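Local structure of beta-phosphoglucomutase (Bacteroides vulgatus, 3DV9) at residues A[20-33]-A[179-191]. The protein probably interconverts beta-glucose 1-phosphate and glucose 6-phosphate as a magnesium-dependent phosphomutase of the haloacid dehalogenase (HAD) superfamily. Sequence-based numbering, arbitrary orientation.
Sequences SIDLKAVLFDMDGV and GFKPNEALVIENA. With MG (magnesium ion), chain B; PO4 (phosphate ion), chain C.
F180 lays one ring face over A25 in a HAD-type Rossmann-like core, where the parallel strands 25-29 and 185-189 lie side by side in the middle of the sheet. A25 CB sits 3.4 Å from F180 CE2; alanine is small enough to let the ring lie close against the sheet. N183 sends ND2 to S20 O along an almost straight bond (177°), with S20 O lying in the amide plane of N183. E184 runs alongside K24: its carboxylate end lies against the lysine's CD and CE, OE1 accepts K181 N from above the carboxylate plane, and one water bridges OE2 to D22 OD2. Replacing E184 by an alanine would remove the carboxylate, and K181 N would probably lose its acceptor and D22 OD2 its water-bridged mate. Backbone bonds then pair the strands from A25 to D29. On one side of the sheet the branched I188 fills in among apolar neighbours, CG1 touching V26 CG1 at 3.6 Å and lying over the F28 ring, with F233 of helix 230-244 beyond. E189 OE2 is held by Y171 and K165; K165 also pairs with D29, which probably eases their like charges. With CG set between the backbone N and the carbonyl carbon (chi1 67°), N190 brings OD1 to the magnesium at 2.3 Å, joining D29 OD2, D31 O and E65.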
loop_
_atom_site.group_PDB
_atom_site.type_symbol
_atom_site.label_atom_id
_atom_site.label_comp_id
_atom_site.label_asym_id
_atom_site.label_seq_id
_atom_site.Cartn_x
_atom_site.Cartn_y
_atom_site.Cartn_z
ATOM N N SER A 20 0.080 -24.219 4.943
ATOM C CA SER A 20 1.182 -23.592 4.251
ATOM C C SER A 20 0.704 -22.330 3.539
ATOM O O SER A 20 -0.497 -22.094 3.397
ATOM C CB SER A 20 1.737 -24.531 3.177
ATOM O OG SER A 20 0.755 -24.685 2.164
ATOM N N ILE A 21 1.669 -21.539 3.091
ATOM C CA ILE A 21 1.392 -20.498 2.108
ATOM C C ILE A 21 1.767 -21.110 0.764
ATOM O O ILE A 21 2.882 -21.570 0.576
ATOM C CB ILE A 21 2.197 -19.172 2.384
ATOM C CG1 ILE A 21 1.548 -18.387 3.556
ATOM C CG2 ILE A 21 2.287 -18.275 1.098
ATOM C CD1 ILE A 21 2.421 -17.321 4.179
ATOM N N ASP A 22 0.809 -21.113 -0.154
ATOM C CA ASP A 22 1.009 -21.657 -1.494
ATOM C C ASP A 22 1.041 -20.457 -2.462
ATOM O O ASP A 22 0.031 -20.029 -3.009
ATOM C CB ASP A 22 -0.121 -22.650 -1.793
ATOM C CG ASP A 22 -0.045 -23.240 -3.189
ATOM O OD1 ASP A 22 1.029 -23.193 -3.821
ATOM O OD2 ASP A 22 -1.085 -23.776 -3.652
ATOM N N LEU A 23 2.223 -19.879 -2.592
ATOM C CA LEU A 23 2.344 -18.559 -3.163
ATOM C C LEU A 23 1.959 -18.498 -4.647
ATOM O O LEU A 23 2.545 -19.221 -5.478
ATOM C CB LEU A 23 3.760 -18.031 -2.962
ATOM C CG LEU A 23 3.958 -16.574 -3.394
ATOM C CD1 LEU A 23 3.073 -15.630 -2.624
ATOM C CD2 LEU A 23 5.411 -16.129 -3.182
ATOM N N LYS A 24 0.972 -17.644 -4.964
ATOM C CA LYS A 24 0.550 -17.443 -6.347
ATOM C C LYS A 24 0.562 -15.976 -6.751
ATOM O O LYS A 24 0.612 -15.659 -7.933
ATOM C CB LYS A 24 -0.847 -18.031 -6.568
ATOM C CG LYS A 24 -0.931 -19.491 -6.177
ATOM C CD LYS A 24 -2.215 -20.121 -6.658
ATOM C CE LYS A 24 -2.345 -21.563 -6.130
ATOM N NZ LYS A 24 -1.498 -22.556 -6.853
ATOM N N ALA A 25 0.448 -15.095 -5.771
ATOM C CA ALA A 25 0.238 -13.680 -6.069
ATOM C C ALA A 25 0.982 -12.796 -5.072
ATOM O O ALA A 25 1.139 -13.147 -3.897
ATOM C CB ALA A 25 -1.307 -13.353 -5.998
ATOM N N VAL A 26 1.376 -11.614 -5.535
ATOM C CA VAL A 26 2.029 -10.618 -4.666
ATOM C C VAL A 26 1.324 -9.291 -4.929
ATOM O O VAL A 26 1.335 -8.773 -6.053
ATOM C CB VAL A 26 3.580 -10.499 -4.872
ATOM C CG1 VAL A 26 4.206 -9.557 -3.778
ATOM C CG2 VAL A 26 4.268 -11.877 -4.826
ATOM N N LEU A 27 0.677 -8.784 -3.876
ATOM C CA LEU A 27 -0.192 -7.613 -3.935
ATOM C C LEU A 27 0.587 -6.422 -3.459
ATOM O O LEU A 27 0.902 -6.317 -2.272
ATOM C CB LEU A 27 -1.422 -7.805 -3.011
ATOM C CG LEU A 27 -2.545 -8.666 -3.578
ATOM C CD1 LEU A 27 -2.149 -9.723 -4.565
ATOM C CD2 LEU A 27 -3.495 -9.186 -2.452
ATOM N N PHE A 28 0.927 -5.524 -4.384
ATOM C CA PHE A 28 1.745 -4.339 -4.055
ATOM C C PHE A 28 0.936 -3.094 -3.842
ATOM O O PHE A 28 0.174 -2.639 -4.729
ATOM C CB PHE A 28 2.713 -4.037 -5.188
ATOM C CG PHE A 28 3.834 -4.998 -5.296
ATOM C CD1 PHE A 28 5.067 -4.684 -4.703
ATOM C CD2 PHE A 28 3.687 -6.199 -5.986
ATOM C CE1 PHE A 28 6.159 -5.569 -4.790
ATOM C CE2 PHE A 28 4.771 -7.114 -6.075
ATOM C CZ PHE A 28 6.004 -6.786 -5.498
ATOM N N ASP A 29 1.156 -2.461 -2.694
ATOM C CA ASP A 29 0.744 -1.084 -2.620
ATOM C C ASP A 29 1.469 -0.219 -3.697
ATOM O O ASP A 29 2.572 -0.570 -4.159
ATOM C CB ASP A 29 1.057 -0.561 -1.221
ATOM C CG ASP A 29 0.688 0.854 -1.058
ATOM O OD1 ASP A 29 -0.477 1.185 -1.383
ATOM O OD2 ASP A 29 1.565 1.634 -0.650
HETATM N N MSE A 30 0.861 0.898 -4.132
HETATM C CA MSE A 30 1.561 1.748 -5.110
HETATM C C MSE A 30 2.464 2.865 -4.521
HETATM O O MSE A 30 3.679 2.878 -4.688
HETATM C CB MSE A 30 0.583 2.359 -6.120
HETATM C CG MSE A 30 1.354 3.052 -7.256
HETATM SE SE MSE A 30 0.148 3.768 -8.577
HETATM C CE MSE A 30 -0.613 5.216 -7.483
ATOM N N ASP A 31 1.845 3.827 -3.859
ATOM C CA ASP A 31 2.590 4.989 -3.350
ATOM C C ASP A 31 3.536 4.605 -2.219
ATOM O O ASP A 31 3.111 4.070 -1.206
ATOM C CB ASP A 31 1.614 6.055 -2.875
ATOM C CG ASP A 31 0.776 6.614 -4.008
ATOM O OD1 ASP A 31 1.329 7.072 -5.017
ATOM O OD2 ASP A 31 -0.459 6.576 -3.869
ATOM N N GLY A 32 4.827 4.940 -2.387
ATOM C CA GLY A 32 5.813 4.579 -1.386
ATOM C C GLY A 32 6.298 3.141 -1.461
ATOM O O GLY A 32 7.051 2.696 -0.589
ATOM N N VAL A 33 5.861 2.398 -2.493
ATOM C CA VAL A 33 6.335 1.006 -2.692
ATOM C C VAL A 33 6.822 0.853 -4.127
ATOM O O VAL A 33 7.986 0.493 -4.373
ATOM C CB VAL A 33 5.198 -0.011 -2.352
ATOM C CG1 VAL A 33 5.572 -1.442 -2.830
ATOM C CG2 VAL A 33 4.886 0.039 -0.820
ATOM N N GLY A 179 -8.633 -14.297 -8.078
ATOM C CA GLY A 179 -9.084 -15.667 -7.805
ATOM C C GLY A 179 -8.171 -16.390 -6.814
ATOM O O GLY A 179 -7.989 -17.626 -6.919
ATOM N N PHE A 180 -7.603 -15.633 -5.869
ATOM C CA PHE A 180 -6.676 -16.181 -4.861
ATOM C C PHE A 180 -7.256 -16.321 -3.455
ATOM O O PHE A 180 -8.081 -15.508 -3.018
ATOM C CB PHE A 180 -5.402 -15.319 -4.816
ATOM C CG PHE A 180 -4.772 -15.147 -6.146
ATOM C CD1 PHE A 180 -4.251 -16.265 -6.821
ATOM C CD2 PHE A 180 -4.661 -13.872 -6.742
ATOM C CE1 PHE A 180 -3.667 -16.121 -8.086
ATOM C CE2 PHE A 180 -4.075 -13.714 -7.995
ATOM C CZ PHE A 180 -3.563 -14.842 -8.693
ATOM N N LYS A 181 -6.784 -17.331 -2.734
ATOM C CA LYS A 181 -7.065 -17.494 -1.294
ATOM C C LYS A 181 -6.092 -16.641 -0.475
ATOM O O LYS A 181 -5.025 -16.274 -0.985
ATOM C CB LYS A 181 -6.936 -18.978 -0.912
ATOM C CG LYS A 181 -7.863 -19.905 -1.767
ATOM C CD LYS A 181 -8.046 -21.261 -1.152
ATOM C CE LYS A 181 -6.775 -22.102 -1.193
ATOM N NZ LYS A 181 -6.973 -23.448 -0.492
ATOM N N PRO A 182 -6.455 -16.290 0.779
ATOM C CA PRO A 182 -5.535 -15.435 1.540
ATOM C C PRO A 182 -4.145 -16.038 1.749
ATOM O O PRO A 182 -3.164 -15.289 1.781
ATOM C CB PRO A 182 -6.262 -15.224 2.872
ATOM C CG PRO A 182 -7.753 -15.431 2.500
ATOM C CD PRO A 182 -7.691 -16.580 1.554
ATOM N N ASN A 183 -4.060 -17.362 1.847
ATOM C CA ASN A 183 -2.764 -18.046 2.009
ATOM C C ASN A 183 -2.011 -18.289 0.672
ATOM O O ASN A 183 -1.039 -19.042 0.633
ATOM C CB ASN A 183 -2.935 -19.369 2.755
ATOM C CG ASN A 183 -3.675 -20.389 1.936
ATOM O OD1 ASN A 183 -4.727 -20.086 1.361
ATOM N ND2 ASN A 183 -3.142 -21.625 1.895
ATOM N N GLU A 184 -2.474 -17.670 -0.405
ATOM C CA GLU A 184 -1.813 -17.739 -1.724
ATOM C C GLU A 184 -1.184 -16.405 -2.120
ATOM O O GLU A 184 -0.731 -16.234 -3.251
ATOM C CB GLU A 184 -2.805 -18.197 -2.817
ATOM C CG GLU A 184 -3.300 -19.635 -2.624
ATOM C CD GLU A 184 -4.429 -20.040 -3.585
ATOM O OE1 GLU A 184 -5.116 -19.154 -4.153
ATOM O OE2 GLU A 184 -4.629 -21.262 -3.740
ATOM N N ALA A 185 -1.252 -15.429 -1.215
ATOM C CA ALA A 185 -0.783 -14.079 -1.516
ATOM C C ALA A 185 0.119 -13.485 -0.416
ATOM O O ALA A 185 0.155 -13.982 0.722
ATOM C CB ALA A 185 -1.980 -13.149 -1.796
ATOM N N LEU A 186 0.888 -12.456 -0.817
ATOM C CA LEU A 186 1.617 -11.577 0.110
ATOM C C LEU A 186 1.116 -10.142 -0.125
ATOM O O LEU A 186 0.795 -9.773 -1.247
ATOM C CB LEU A 186 3.125 -11.587 -0.210
ATOM C CG LEU A 186 4.084 -12.687 0.242
ATOM C CD1 LEU A 186 3.542 -14.043 0.024
ATOM C CD2 LEU A 186 5.454 -12.502 -0.416
ATOM N N VAL A 187 1.062 -9.338 0.931
ATOM C CA VAL A 187 0.797 -7.908 0.791
ATOM C C VAL A 187 2.127 -7.188 1.043
ATOM O O VAL A 187 2.822 -7.489 2.004
ATOM C CB VAL A 187 -0.275 -7.422 1.795
ATOM C CG1 VAL A 187 -0.292 -5.872 1.893
ATOM C CG2 VAL A 187 -1.666 -7.977 1.410
ATOM N N ILE A 188 2.468 -6.279 0.148
ATOM C CA ILE A 188 3.699 -5.440 0.316
ATOM C C ILE A 188 3.240 -4.007 0.560
ATOM O O ILE A 188 2.734 -3.338 -0.347
ATOM C CB ILE A 188 4.608 -5.519 -0.922
ATOM C CG1 ILE A 188 4.813 -6.972 -1.390
ATOM C CG2 ILE A 188 5.955 -4.802 -0.628
ATOM C CD1 ILE A 188 5.426 -7.869 -0.282
ATOM N N GLU A 189 3.444 -3.539 1.798
ATOM C CA GLU A 189 2.909 -2.263 2.265
ATOM C C GLU A 189 3.989 -1.390 2.911
ATOM O O GLU A 189 4.963 -1.924 3.476
ATOM C CB GLU A 189 1.759 -2.521 3.245
ATOM C CG GLU A 189 0.429 -2.487 2.501
ATOM C CD GLU A 189 -0.040 -1.021 2.156
ATOM O OE1 GLU A 189 0.723 -0.031 2.389
ATOM O OE2 GLU A 189 -1.172 -0.865 1.634
ATOM N N ASN A 190 3.771 -0.064 2.911
ATOM C CA ASN A 190 4.776 0.834 3.542
ATOM C C ASN A 190 4.169 1.759 4.602
ATOM O O ASN A 190 4.909 2.533 5.200
ATOM C CB ASN A 190 5.463 1.710 2.480
ATOM C CG ASN A 190 4.493 2.714 1.866
ATOM O OD1 ASN A 190 3.391 2.347 1.476
ATOM N ND2 ASN A 190 4.850 3.974 1.876
ATOM N N ALA A 191 2.851 1.683 4.817
ATOM C CA ALA A 191 2.182 2.634 5.716
ATOM C C ALA A 191 1.358 1.899 6.783
ATOM O O ALA A 191 0.892 0.809 6.530
ATOM C CB ALA A 191 1.279 3.534 4.922
HETATM MG MG MG B . 1.698 3.482 0.450
HETATM P P PO4 C . -1.208 4.083 -1.377
HETATM O O1 PO4 C . -0.891 3.421 -2.703
HETATM O O2 PO4 C . 0.021 4.191 -0.518
HETATM O O3 PO4 C . -2.288 3.297 -0.629
HETATM O O4 PO4 C . -1.779 5.482 -1.573
HETATM O O HOH W 1 -3.415 -23.347 -2.607
HETATM O O HOH W 2 -0.250 4.117 -0.033
HETATM O O HOH W 3 0.156 2.466 1.982
#